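Local structure of lipase (Penicillium expansum, 3G7N) at residues 105-108 against 109-113; 141-144 against 145-149; 186-189 against 190-193; 224-227 against 228-232; 50-54 against 55-59. The protein hydrolyses triacylglycerols and related acylglycerol lipids as a secreted alkaline lipase, releasing free fatty acids. All blocks are in the same frame, centred on the assembly; numbering follows the deposited sequence.

Contacts 1 and 2 are short runs of neighbouring helices, 97-120 and the C-terminal end of 133-148, and touch where His-107 packs on Ala-144 and Asn-148; contact 2 is the more buried, contact 1 has an exposed side. Contact 5, a hairpin end about 17 to 18 Å from both by centres, is half core strand and half exposed turn. Across the molecule, contacts 3 and 4 lie in loops on the catalytic side and meet through Asn-192, bonded to Arg-224 and Ser-229. The helical contacts add a side-chain donor to regular backbone bonds and apolar packing; the loops depend more on carboxylates, tight turns and, in contact 4, waters, with contact 3 buried and contact 4 nearer the surface.

Contact 1 (105-108 against 109-113); sequences AVHD and TIITE
Ile-111 lays its CG1 over one face of the His-107 imidazole, 3.9 Å from the ring centroid and 15° off the normal, a CH-pi contact one helical turn apart. The ring can be there because CG of His-107 is anti to the backbone N (chi1 179°). The other apolar pair is Val-106 and Ile-110, side by side and pointing the same way, with CG2 of the valine 3.7 Å from CD1 of the isoleucine. Both pairs belong to helix 97-120, which flanks the central sheet of this alpha/beta-hydrolase fold: Val-106 and Ile-110 rest on Ile-38 of strand 32-40, while His-107 and Ile-111 face helix 133-148. An alanine in place of His-107 would take the ring off Ile-111 CG1 and would probably open a gap between the two helices.

Among the polar contacts, Asp-108 O is held twice by Thr-112, by its N at 2.9 Å and by OG1, also at 2.9 Å, the two donors coming from opposite faces of the carbonyl plane. The Asp-108 carboxylate has its main partner in Ser-85; a weak bond of 3.5 Å also joins its OD1 to His-107 ND1. Water 1 bridges the carbonyl and amide four residues apart, donating to Ala-105 O (2.9 Å) and accepting from Thr-109 N (3.1 Å).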
loop_
_atom_site.group_PDB
_atom_site.type_symbol
_atom_site.label_atom_id
_atom_site.label_comp_id
_atom_site.label_asym_id
_atom_site.label_seq_id
_atom_site.Cartn_x
_atom_site.Cartn_y
_atom_site.Cartn_z
ATOM N N ALA A 105 -2.254 -7.059 -14.062
ATOM C CA ALA A 105 -3.498 -6.841 -14.807
ATOM C C ALA A 105 -3.806 -5.355 -14.987
ATOM O O ALA A 105 -4.414 -4.976 -15.988
ATOM C CB ALA A 105 -4.667 -7.552 -14.149
ATOM N N VAL A 106 -3.447 -4.534 -13.995
ATOM C CA VAL A 106 -3.817 -3.113 -13.987
ATOM C C VAL A 106 -2.635 -2.191 -14.203
ATOM O O VAL A 106 -2.824 -0.984 -14.395
ATOM C CB VAL A 106 -4.555 -2.713 -12.685
ATOM C CG1 VAL A 106 -5.885 -3.468 -12.556
ATOM C CG2 VAL A 106 -3.673 -2.948 -11.452
ATOM N N HIS A 107 -1.428 -2.750 -14.220
ATOM C CA HIS A 107 -0.200 -1.972 -14.260
ATOM C C HIS A 107 -0.192 -0.962 -15.400
ATOM O O HIS A 107 0.104 0.213 -15.199
ATOM C CB HIS A 107 0.999 -2.921 -14.381
ATOM C CG HIS A 107 2.321 -2.229 -14.455
ATOM N ND1 HIS A 107 3.022 -2.049 -15.633
ATOM C CD2 HIS A 107 3.134 -1.799 -13.466
ATOM C CE1 HIS A 107 4.181 -1.474 -15.364
ATOM N NE2 HIS A 107 4.283 -1.334 -14.051
ATOM N N ASP A 108 -0.386 -1.436 -16.630
ATOM C CA ASP A 108 -0.230 -0.547 -17.783
ATOM C C ASP A 108 -1.293 0.557 -17.795
ATOM O O ASP A 108 -0.982 1.703 -18.122
ATOM C CB ASP A 108 -0.273 -1.320 -19.108
ATOM C CG ASP A 108 0.981 -2.131 -19.359
ATOM O OD1 ASP A 108 2.071 -1.687 -18.961
ATOM O OD2 ASP A 108 0.923 -2.991 -20.267
ATOM N N THR A 109 -2.512 0.225 -17.384
ATOM C CA THR A 109 -3.565 1.220 -17.261
ATOM C C THR A 109 -3.187 2.307 -16.257
ATOM O O THR A 109 -3.354 3.493 -16.532
ATOM C CB THR A 109 -4.884 0.562 -16.856
ATOM O OG1 THR A 109 -5.230 -0.429 -17.834
ATOM C CG2 THR A 109 -6.002 1.588 -16.795
ATOM N N ILE A 110 -2.659 1.909 -15.106
ATOM C CA ILE A 110 -2.280 2.866 -14.078
ATOM C C ILE A 110 -1.098 3.720 -14.547
ATOM O O ILE A 110 -1.149 4.948 -14.427
ATOM C CB ILE A 110 -1.956 2.136 -12.765
ATOM C CG1 ILE A 110 -3.242 1.561 -12.174
ATOM C CG2 ILE A 110 -1.294 3.078 -11.791
ATOM C CD1 ILE A 110 -3.048 0.628 -10.989
ATOM N N ILE A 111 -0.040 3.101 -15.073
ATOM C CA ILE A 111 1.101 3.869 -15.555
ATOM C C ILE A 111 0.683 4.886 -16.630
ATOM O O ILE A 111 1.123 6.032 -16.619
ATOM C CB ILE A 111 2.236 2.941 -16.076
ATOM C CG1 ILE A 111 2.750 2.028 -14.954
ATOM C CG2 ILE A 111 3.374 3.765 -16.649
ATOM C CD1 ILE A 111 3.279 2.741 -13.729
ATOM N N THR A 112 -0.181 4.468 -17.538
ATOM C CA THR A 112 -0.659 5.361 -18.595
ATOM C C THR A 112 -1.394 6.573 -18.034
ATOM O O THR A 112 -1.156 7.705 -18.445
ATOM C CB THR A 112 -1.561 4.604 -19.586
ATOM O OG1 THR A 112 -0.779 3.601 -20.250
ATOM C CG2 THR A 112 -2.124 5.546 -20.650
ATOM N N GLU A 113 -2.248 6.357 -17.043
ATOM C CA GLU A 113 -2.997 7.462 -16.461
ATOM C C GLU A 113 -2.087 8.360 -15.637
ATOM O O GLU A 113 -2.185 9.592 -15.719
ATOM C CB GLU A 113 -4.163 6.950 -15.611
ATOM C CG GLU A 113 -4.943 8.060 -14.921
ATOM C CD GLU A 113 -5.687 8.991 -15.877
ATOM O OE1 GLU A 113 -5.794 8.684 -17.085
ATOM O OE2 GLU A 113 -6.307 9.957 -15.386
HETATM O O HOH W 1 -3.445 -2.693 -17.530
#

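Contact 2 (141-144 against 145-149); sequences AHVA and LAQNF
Ala-144 O is gripped twice by Asn-148, by its backbone N at 3.1 Å and by its side-chain ND2 at 2.9 Å. The second bond is nearly straight (164°), and the oxygen lies in the plane of the asparagine amide. Torsions of -83° and -85° at chi1 and chi2 turn that amide back along the helix to reach it. ND2 also donates to Ser-85 O, so the one amide nitrogen joins the helix to a neighbouring loop. A leucine in place of Asn-148 would probably leave Ala-144 O with only the backbone bond of the two and cost Ser-85 O its ND2 donor.

All this happens in the last turns of helix 133-148, the crossover helix of the beta-alpha-beta unit formed with strands 125-131 and 154-159. Leu-145 N bonds to Ala-141 O at 2.8 Å, and CG of the same leucine lies 3.3 Å from that oxygen. On another side of the helix, Val-143 and Gln-147 run alongside each other, CG1 against CG at 4.2 Å, both touching Phe-172 of helix 167-175. Phe-149 leaves the helical path, yet its N still bonds to Leu-145 O (2.8 Å). Its ring has Asn-148 CB over one face, offset toward the rim.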
loop_
_atom_site.group_PDB
_atom_site.type_symbol
_atom_site.label_atom_id
_atom_site.label_comp_id
_atom_site.label_asym_id
_atom_site.label_seq_id
_atom_site.Cartn_x
_atom_site.Cartn_y
_atom_site.Cartn_z
ATOM N N ALA A 141 3.162 -1.373 -6.378
ATOM C CA ALA A 141 2.977 -0.054 -6.997
ATOM C C ALA A 141 4.132 0.898 -6.733
ATOM O O ALA A 141 4.553 1.645 -7.626
ATOM C CB ALA A 141 1.665 0.588 -6.535
ATOM N N HIS A 142 4.671 0.862 -5.529
ATOM C CA HIS A 142 5.793 1.712 -5.163
ATOM C C HIS A 142 6.971 1.513 -6.133
ATOM O O HIS A 142 7.542 2.472 -6.659
ATOM C CB HIS A 142 6.234 1.402 -3.728
ATOM C CG HIS A 142 7.373 2.246 -3.261
ATOM N ND1 HIS A 142 7.213 3.567 -2.917
ATOM C CD2 HIS A 142 8.695 1.963 -3.124
ATOM C CE1 HIS A 142 8.393 4.069 -2.587
ATOM N NE2 HIS A 142 9.298 3.109 -2.665
ATOM N N VAL A 143 7.312 0.257 -6.383
ATOM C CA VAL A 143 8.407 -0.077 -7.292
ATOM C C VAL A 143 8.043 0.221 -8.749
ATOM O O VAL A 143 8.845 0.789 -9.491
ATOM C CB VAL A 143 8.805 -1.566 -7.126
ATOM C CG1 VAL A 143 9.781 -2.004 -8.206
ATOM C CG2 VAL A 143 9.407 -1.800 -5.753
ATOM N N ALA A 144 6.808 -0.037 -9.148
ATOM C CA ALA A 144 6.350 0.275 -10.496
ATOM C C ALA A 144 6.485 1.771 -10.763
ATOM O O ALA A 144 6.883 2.180 -11.861
ATOM C CB ALA A 144 4.889 -0.157 -10.679
ATOM N N LEU A 145 6.026 2.593 -9.832
ATOM C CA LEU A 145 6.094 4.042 -9.998
ATOM C C LEU A 145 7.533 4.557 -9.954
ATOM O O LEU A 145 7.904 5.453 -10.726
ATOM C CB LEU A 145 5.210 4.745 -8.950
ATOM C CG LEU A 145 3.709 4.476 -9.048
ATOM C CD1 LEU A 145 3.025 5.027 -7.800
ATOM C CD2 LEU A 145 3.109 5.097 -10.324
ATOM N N ALA A 146 8.329 4.073 -9.008
ATOM C CA ALA A 146 9.723 4.522 -8.901
ATOM C C ALA A 146 10.477 4.233 -10.185
ATOM O O ALA A 146 11.283 5.072 -10.637
ATOM C CB ALA A 146 10.412 3.833 -7.728
ATOM N N GLN A 147 10.233 3.072 -10.773
ATOM C CA GLN A 147 10.974 2.644 -11.956
ATOM C C GLN A 147 10.479 3.369 -13.207
ATOM O O GLN A 147 11.283 3.720 -14.094
ATOM C CB GLN A 147 10.833 1.139 -12.139
ATOM C CG GLN A 147 11.614 0.333 -11.119
ATOM C CD GLN A 147 13.045 0.120 -11.546
ATOM O OE1 GLN A 147 13.978 0.491 -10.827
ATOM N NE2 GLN A 147 13.223 -0.546 -12.659
ATOM N N ASN A 148 9.172 3.604 -13.307
ATOM C CA ASN A 148 8.625 4.288 -14.477
ATOM C C ASN A 148 8.783 5.798 -14.437
ATOM O O ASN A 148 8.880 6.440 -15.492
ATOM C CB ASN A 148 7.159 3.927 -14.686
ATOM C CG ASN A 148 6.986 2.617 -15.441
ATOM O OD1 ASN A 148 7.015 2.599 -16.674
ATOM N ND2 ASN A 148 6.892 1.499 -14.713
ATOM N N PHE A 149 8.863 6.373 -13.242
ATOM C CA PHE A 149 8.890 7.826 -13.067
ATOM C C PHE A 149 10.020 8.234 -12.113
ATOM O O PHE A 149 9.783 8.812 -11.058
ATOM C CB PHE A 149 7.520 8.338 -12.582
ATOM C CG PHE A 149 6.375 7.898 -13.445
ATOM C CD1 PHE A 149 6.228 8.400 -14.733
ATOM C CD2 PHE A 149 5.423 7.007 -12.972
ATOM C CE1 PHE A 149 5.204 7.991 -15.537
ATOM C CE2 PHE A 149 4.393 6.589 -13.780
ATOM C CZ PHE A 149 4.254 7.111 -15.053
#

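Contact 3 (186-189 against 190-193); sequences VLDG and VPNM
The Asp-188 carboxylate presents one face to the residues that follow it. From above that plane, 58° out of it, Val-190 N donates to OD1 over 2.9 Å in an almost straight bond (173°). Pro-191 CD lies over the same face, 3.9 Å from OD2, its ring crossing the aspartate side chain at about a right angle. Val-190 CG2 comes up beside OD1 at 3.5 Å. With CG anti to the backbone N (chi1 180°), the carboxylate is swung under the start of the next turn, where the amide of Val-190 fixes one oxygen and leaves OD2 to its main partner, ND1 of His-241.

The second flat group, the Asn-192 amide, is held by its neighbours: OD1 accepts from Arg-224 NH1, and ND2 donates to the carbonyls of Ser-229 and Met-234, so both polar ends of this buried side chain are satisfied. Its backbone is tied in as well: Asn-192 N reaches Gly-189 O at 3.0 Å from above the carbonyl plane, and Met-193 N reaches Val-190 O at 3.1 Å, two bonds of the three-residue spacing of a 3-10 turn. This turn follows directly on Asp-188, whose bond to His-241 is consistent with a Ser-His-Asp catalytic triad of Ser-132 as nucleophile and His-241 with Asp-188 as the charge relay.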
loop_
_atom_site.group_PDB
_atom_site.type_symbol
_atom_site.label_atom_id
_atom_site.label_comp_id
_atom_site.label_asym_id
_atom_site.label_seq_id
_atom_site.Cartn_x
_atom_site.Cartn_y
_atom_site.Cartn_z
ATOM N N VAL A 186 -2.727 -2.417 15.857
ATOM C CA VAL A 186 -2.834 -3.373 16.943
ATOM C C VAL A 186 -3.832 -4.464 16.623
ATOM O O VAL A 186 -4.763 -4.283 15.848
ATOM C CB VAL A 186 -3.228 -2.700 18.261
ATOM C CG1 VAL A 186 -2.095 -1.815 18.771
ATOM C CG2 VAL A 186 -4.549 -1.965 18.132
ATOM N N LEU A 187 -3.569 -5.655 17.172
ATOM C CA LEU A 187 -4.519 -6.760 17.098
ATOM C C LEU A 187 -4.728 -7.274 15.686
ATOM O O LEU A 187 -5.748 -7.887 15.391
ATOM C CB LEU A 187 -5.863 -6.402 17.757
ATOM C CG LEU A 187 -5.825 -6.261 19.280
ATOM C CD1 LEU A 187 -7.125 -5.644 19.763
ATOM C CD2 LEU A 187 -5.586 -7.626 19.929
ATOM N N ASP A 188 -3.746 -7.029 14.820
ATOM C CA ASP A 188 -3.822 -7.466 13.436
ATOM C C ASP A 188 -2.633 -8.363 13.108
ATOM O O ASP A 188 -1.476 -7.930 13.141
ATOM C CB ASP A 188 -3.850 -6.272 12.478
ATOM C CG ASP A 188 -3.926 -6.699 11.024
ATOM O OD1 ASP A 188 -4.207 -7.891 10.752
ATOM O OD2 ASP A 188 -3.814 -5.808 10.140
ATOM N N GLY A 189 -2.922 -9.595 12.722
ATOM C CA GLY A 189 -1.875 -10.550 12.368
ATOM C C GLY A 189 -1.494 -10.598 10.901
ATOM O O GLY A 189 -0.639 -11.399 10.530
ATOM N N VAL A 190 -2.141 -9.823 10.026
ATOM C CA VAL A 190 -1.856 -9.956 8.594
ATOM C C VAL A 190 -0.401 -9.632 8.217
ATOM O O VAL A 190 0.206 -10.379 7.449
ATOM C CB VAL A 190 -2.883 -9.168 7.769
ATOM C CG1 VAL A 190 -2.459 -9.141 6.286
ATOM C CG2 VAL A 190 -4.255 -9.845 7.890
ATOM N N PRO A 191 0.230 -8.645 8.877
ATOM C CA PRO A 191 1.641 -8.401 8.550
ATOM C C PRO A 191 2.573 -9.508 8.984
ATOM O O PRO A 191 3.745 -9.507 8.578
ATOM C CB PRO A 191 1.960 -7.107 9.304
ATOM C CG PRO A 191 0.637 -6.396 9.361
ATOM C CD PRO A 191 -0.371 -7.508 9.608
ATOM N N ASN A 192 2.070 -10.460 9.774
ATOM C CA ASN A 192 2.891 -11.586 10.269
ATOM C C ASN A 192 2.740 -12.820 9.399
ATOM O O ASN A 192 3.391 -13.841 9.642
ATOM C CB ASN A 192 2.494 -11.902 11.716
ATOM C CG ASN A 192 2.809 -10.755 12.642
ATOM O OD1 ASN A 192 3.781 -10.014 12.416
ATOM N ND2 ASN A 192 2.006 -10.572 13.676
ATOM N N MET A 193 1.883 -12.757 8.393
ATOM C CA MET A 193 1.769 -13.877 7.473
ATOM C C MET A 193 3.067 -14.069 6.718
ATOM O O MET A 193 3.747 -13.091 6.386
ATOM C CB MET A 193 0.634 -13.657 6.497
ATOM C CG MET A 193 -0.714 -13.713 7.182
ATOM S SD MET A 193 -2.118 -13.225 6.152
ATOM C CE MET A 193 -2.235 -14.668 5.096
#

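Contact 4 (224-227 against 228-232); sequences RDKS and CSAGN. With SO4 (sulfate ion), chain D.
The methyl group of Ala-230 sits squarely over the centre of the Arg-224 guanidinium, with CB 3.4 Å from CZ. Bends at chi2 and chi3 curl the arginine over it, and NH1 goes on to its main partner, Asn-192 OD1. Between the two residues the chain makes a type I beta turn from Asp-225 to Cys-228, closed by Cys-228 N on Asp-225 O at 2.9 Å. An Asx turn overlaps it: Asp-225 OD1 accepts from Ser-227 N at 2.8 Å, while OD2 of the same carboxylate takes the chain terminus, Ala-1 N, and Glu-221 N. The disulfide from Cys-228 to Cys-220 fastens the loop covalently.

Lys-226, bent at chi2 and chi4, turns back along the chain to bring NZ to Arg-224 O (2.7 Å), and its CD rests against the Ala-230 methyl from another direction. Gly-231 CA comes within 3.2 Å of Lys-226 O in a CA-H...O contact, so tight that a beta carbon on the glycine would collide with that oxygen. Ser-227 faces outward, near a sulfate probably from the crystallisation liquor. Ser-229 OG, whose strongest partner is Glu-207, is also linked to the arginine: water 2 accepts from Arg-224 NH1 at 3.0 Å and donates to Ser-229 OG at 2.9 Å.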
loop_
_atom_site.group_PDB
_atom_site.type_symbol
_atom_site.label_atom_id
_atom_site.label_comp_id
_atom_site.label_asym_id
_atom_site.label_seq_id
_atom_site.Cartn_x
_atom_site.Cartn_y
_atom_site.Cartn_z
ATOM N N ARG A 224 10.839 -6.062 11.550
ATOM C CA ARG A 224 10.125 -6.971 12.439
ATOM C C ARG A 224 10.365 -6.568 13.897
ATOM O O ARG A 224 10.604 -7.423 14.766
ATOM C CB ARG A 224 10.578 -8.410 12.178
ATOM C CG ARG A 224 10.380 -8.857 10.737
ATOM C CD ARG A 224 8.903 -8.967 10.356
ATOM N NE ARG A 224 8.285 -10.102 11.042
ATOM C CZ ARG A 224 6.984 -10.244 11.270
ATOM N NH1 ARG A 224 6.132 -9.287 10.928
ATOM N NH2 ARG A 224 6.542 -11.342 11.865
ATOM N N ASP A 225 10.215 -5.278 14.186
ATOM C CA ASP A 225 10.301 -4.775 15.558
ATOM C C ASP A 225 9.260 -5.481 16.426
ATOM O O ASP A 225 8.071 -5.500 16.085
ATOM C CB ASP A 225 10.019 -3.270 15.547
ATOM C CG ASP A 225 10.385 -2.586 16.845
ATOM O OD1 ASP A 225 10.182 -3.175 17.931
ATOM O OD2 ASP A 225 10.742 -1.388 16.778
ATOM N N LYS A 226 9.688 -6.066 17.550
ATOM C CA LYS A 226 8.765 -6.818 18.402
ATOM C C LYS A 226 7.830 -5.920 19.205
ATOM O O LYS A 226 6.841 -6.386 19.773
ATOM C CB LYS A 226 9.525 -7.793 19.317
ATOM C CG LYS A 226 10.310 -8.865 18.564
ATOM C CD LYS A 226 9.445 -9.627 17.554
ATOM C CE LYS A 226 10.271 -10.633 16.732
ATOM N NZ LYS A 226 10.973 -10.033 15.542
ATOM N N SER A 227 8.051 -4.611 19.133
ATOM C CA SER A 227 7.089 -3.656 19.666
ATOM C C SER A 227 5.992 -3.299 18.677
ATOM O O SER A 227 5.040 -2.606 19.022
ATOM C CB SER A 227 7.787 -2.384 20.132
ATOM O OG SER A 227 8.618 -2.675 21.247
ATOM N N CYS A 228 6.113 -3.794 17.451
ATOM C CA CYS A 228 5.116 -3.491 16.427
ATOM C C CYS A 228 4.455 -4.815 16.019
ATOM O O CYS A 228 4.182 -5.659 16.881
ATOM C CB CYS A 228 5.754 -2.736 15.257
ATOM S SG CYS A 228 6.553 -1.191 15.790
ATOM N N SER A 229 4.088 -4.969 14.751
ATOM C CA SER A 229 3.296 -6.138 14.346
ATOM C C SER A 229 3.962 -7.463 14.773
ATOM O O SER A 229 3.274 -8.395 15.215
ATOM C CB SER A 229 3.002 -6.123 12.835
ATOM O OG SER A 229 4.184 -5.974 12.054
ATOM N N ALA A 230 5.267 -7.602 14.532
ATOM C CA ALA A 230 5.923 -8.899 14.699
ATOM C C ALA A 230 5.753 -9.450 16.104
ATOM O O ALA A 230 5.825 -10.662 16.296
ATOM C CB ALA A 230 7.404 -8.791 14.359
ATOM N N GLY A 231 5.601 -8.567 17.085
ATOM C CA GLY A 231 5.518 -8.994 18.480
ATOM C C GLY A 231 4.113 -9.095 19.028
ATOM O O GLY A 231 3.939 -9.308 20.223
ATOM N N ASN A 232 3.093 -8.919 18.190
ATOM C CA ASN A 232 1.741 -8.738 18.713
ATOM C C ASN A 232 0.953 -10.010 18.998
ATOM O O ASN A 232 -0.194 -9.961 19.454
ATOM C CB ASN A 232 0.929 -7.714 17.897
ATOM C CG ASN A 232 0.448 -8.246 16.549
ATOM O OD1 ASN A 232 0.504 -9.444 16.243
ATOM N ND2 ASN A 232 -0.063 -7.330 15.728
HETATM S S SO4 D . 6.183 -3.093 23.818
HETATM O O1 SO4 D . 6.878 -1.819 23.605
HETATM O O2 SO4 D . 7.148 -4.190 23.743
HETATM O O3 SO4 D . 5.545 -3.097 25.133
HETATM O O4 SO4 D . 5.171 -3.285 22.778
HETATM O O HOH W 2 6.268 -6.422 10.150
HETATM O O HOH W 3 7.075 -5.747 13.400
#

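Contact 5 (50-54 against 55-59); sequences GYSTE and KKTIA
Ser-52 lays its CB against OG1 of Thr-57, 3.5 Å away on the same face of the sheet, and reaches on with OG to the chain reversal. There OG accepts from Lys-55 N at 2.9 Å, in a bond of 161°. The hydroxyl gets that far because OG is anti to the backbone N (chi1 173°), and it also bonds to Asp-31 OD2. Thr-57 OG1 turns instead to Glu-127 of strand 125-131, so both hydroxyls of this buried pair have polar partners.

Strands 45-52 and 57-62 form a beta hairpin here, and its turn ends in a G1 beta bulge: Lys-56 and Thr-57 both face Ser-52. Thr-57 N bonds to Ser-52 O at 3.2 Å, whereas Lys-56 N, though only 2.8 Å from the same oxygen, meets it at a bent angle of 116° and makes a weak bond. Lys-56 takes left-handed backbone angles to allow this.

Further from the turn, Gly-50 and Ala-59 form a hydrogen-bonded pair. Tyr-51 and Ile-58, a non-hydrogen-bonded pair, put their side chains on the other face, against helix 97-120, where the tyrosine also stacks on Tyr-121. At the exposed tip, Glu-54 and Lys-55 run alongside each other with OE2 and NZ 4.3 Å apart, too far for a salt bridge; water 4 joins them, donating to Glu-54 OE2 (2.6 Å) and accepting from Lys-55 NZ (2.8 Å).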
loop_
_atom_site.group_PDB
_atom_site.type_symbol
_atom_site.label_atom_id
_atom_site.label_comp_id
_atom_site.label_asym_id
_atom_site.label_seq_id
_atom_site.Cartn_x
_atom_site.Cartn_y
_atom_site.Cartn_z
ATOM N N GLY A 50 -5.913 9.501 -9.433
ATOM C CA GLY A 50 -6.349 10.892 -9.548
ATOM C C GLY A 50 -5.305 11.827 -8.984
ATOM O O GLY A 50 -4.129 11.497 -8.962
ATOM N N TYR A 51 -5.739 13.035 -8.648
ATOM C CA TYR A 51 -4.814 14.081 -8.219
ATOM C C TYR A 51 -5.416 14.847 -7.053
ATOM O O TYR A 51 -6.631 14.990 -6.933
ATOM C CB TYR A 51 -4.472 15.041 -9.373
ATOM C CG TYR A 51 -5.629 15.832 -9.881
ATOM C CD1 TYR A 51 -5.917 17.085 -9.354
ATOM C CD2 TYR A 51 -6.481 15.322 -10.852
ATOM C CE1 TYR A 51 -7.012 17.813 -9.793
ATOM C CE2 TYR A 51 -7.606 16.017 -11.268
ATOM C CZ TYR A 51 -7.868 17.268 -10.739
ATOM O OH TYR A 51 -8.987 17.970 -11.151
ATOM N N SER A 52 -4.524 15.361 -6.210
ATOM C CA SER A 52 -4.901 16.235 -5.097
ATOM C C SER A 52 -4.280 17.604 -5.337
ATOM O O SER A 52 -3.081 17.769 -5.205
ATOM C CB SER A 52 -4.346 15.673 -3.800
ATOM O OG SER A 52 -4.577 16.624 -2.750
ATOM N N THR A 53 -5.140 18.596 -5.564
ATOM C CA THR A 53 -4.701 19.994 -5.653
ATOM C C THR A 53 -4.148 20.486 -4.309
ATOM O O THR A 53 -3.093 21.118 -4.266
ATOM C CB THR A 53 -5.861 20.904 -6.083
ATOM O OG1 THR A 53 -6.461 20.384 -7.276
ATOM C CG2 THR A 53 -5.364 22.313 -6.333
ATOM N N GLU A 54 -4.744 20.015 -3.215
ATOM C CA GLU A 54 -4.322 20.364 -1.863
ATOM C C GLU A 54 -2.910 19.883 -1.587
ATOM O O GLU A 54 -2.084 20.624 -1.053
ATOM C CB GLU A 54 -5.297 19.786 -0.835
ATOM C CG GLU A 54 -4.936 20.129 0.602
ATOM C CD GLU A 54 -5.916 19.552 1.603
ATOM O OE1 GLU A 54 -7.113 19.421 1.264
ATOM O OE2 GLU A 54 -5.451 19.045 2.647
ATOM N N LYS A 55 -2.622 18.622 -1.903
ATOM C CA LYS A 55 -1.325 18.033 -1.582
ATOM C C LYS A 55 -0.293 18.158 -2.704
ATOM O O LYS A 55 0.862 17.813 -2.533
ATOM C CB LYS A 55 -1.494 16.559 -1.198
ATOM C CG LYS A 55 -2.352 16.327 0.039
ATOM C CD LYS A 55 -1.711 16.902 1.309
ATOM C CE LYS A 55 -2.375 16.328 2.547
ATOM N NZ LYS A 55 -1.841 16.976 3.776
ATOM N N LYS A 56 -0.768 18.572 -3.878
ATOM C CA LYS A 56 0.038 18.556 -5.096
ATOM C C LYS A 56 0.612 17.174 -5.353
ATOM O O LYS A 56 1.807 16.980 -5.566
ATOM C CB LYS A 56 1.141 19.626 -5.051
ATOM C CG LYS A 56 0.589 21.054 -4.996
ATOM C CD LYS A 56 1.721 22.083 -5.090
ATOM C CE LYS A 56 1.196 23.486 -5.388
ATOM N NZ LYS A 56 0.201 23.940 -4.377
ATOM N N THR A 57 -0.304 16.205 -5.344
ATOM C CA THR A 57 0.072 14.820 -5.629
ATOM C C THR A 57 -0.790 14.213 -6.708
ATOM O O THR A 57 -1.925 14.642 -6.953
ATOM C CB THR A 57 -0.027 13.906 -4.404
ATOM O OG1 THR A 57 -1.381 13.907 -3.938
ATOM C CG2 THR A 57 0.957 14.316 -3.315
ATOM N N ILE A 58 -0.211 13.210 -7.352
ATOM C CA ILE A 58 -0.929 12.281 -8.211
ATOM C C ILE A 58 -0.930 10.944 -7.487
ATOM O O ILE A 58 0.123 10.485 -7.034
ATOM C CB ILE A 58 -0.203 12.162 -9.565
ATOM C CG1 ILE A 58 -0.306 13.502 -10.298
ATOM C CG2 ILE A 58 -0.745 11.003 -10.407
ATOM C CD1 ILE A 58 0.736 13.702 -11.382
ATOM N N ALA A 59 -2.138 10.407 -7.268
ATOM C CA ALA A 59 -2.362 9.317 -6.306
ATOM C C ALA A 59 -2.890 8.079 -7.012
ATOM O O ALA A 59 -3.765 8.153 -7.877
ATOM C CB ALA A 59 -3.364 9.761 -5.263
HETATM O O HOH W 4 -3.127 19.516 3.677
#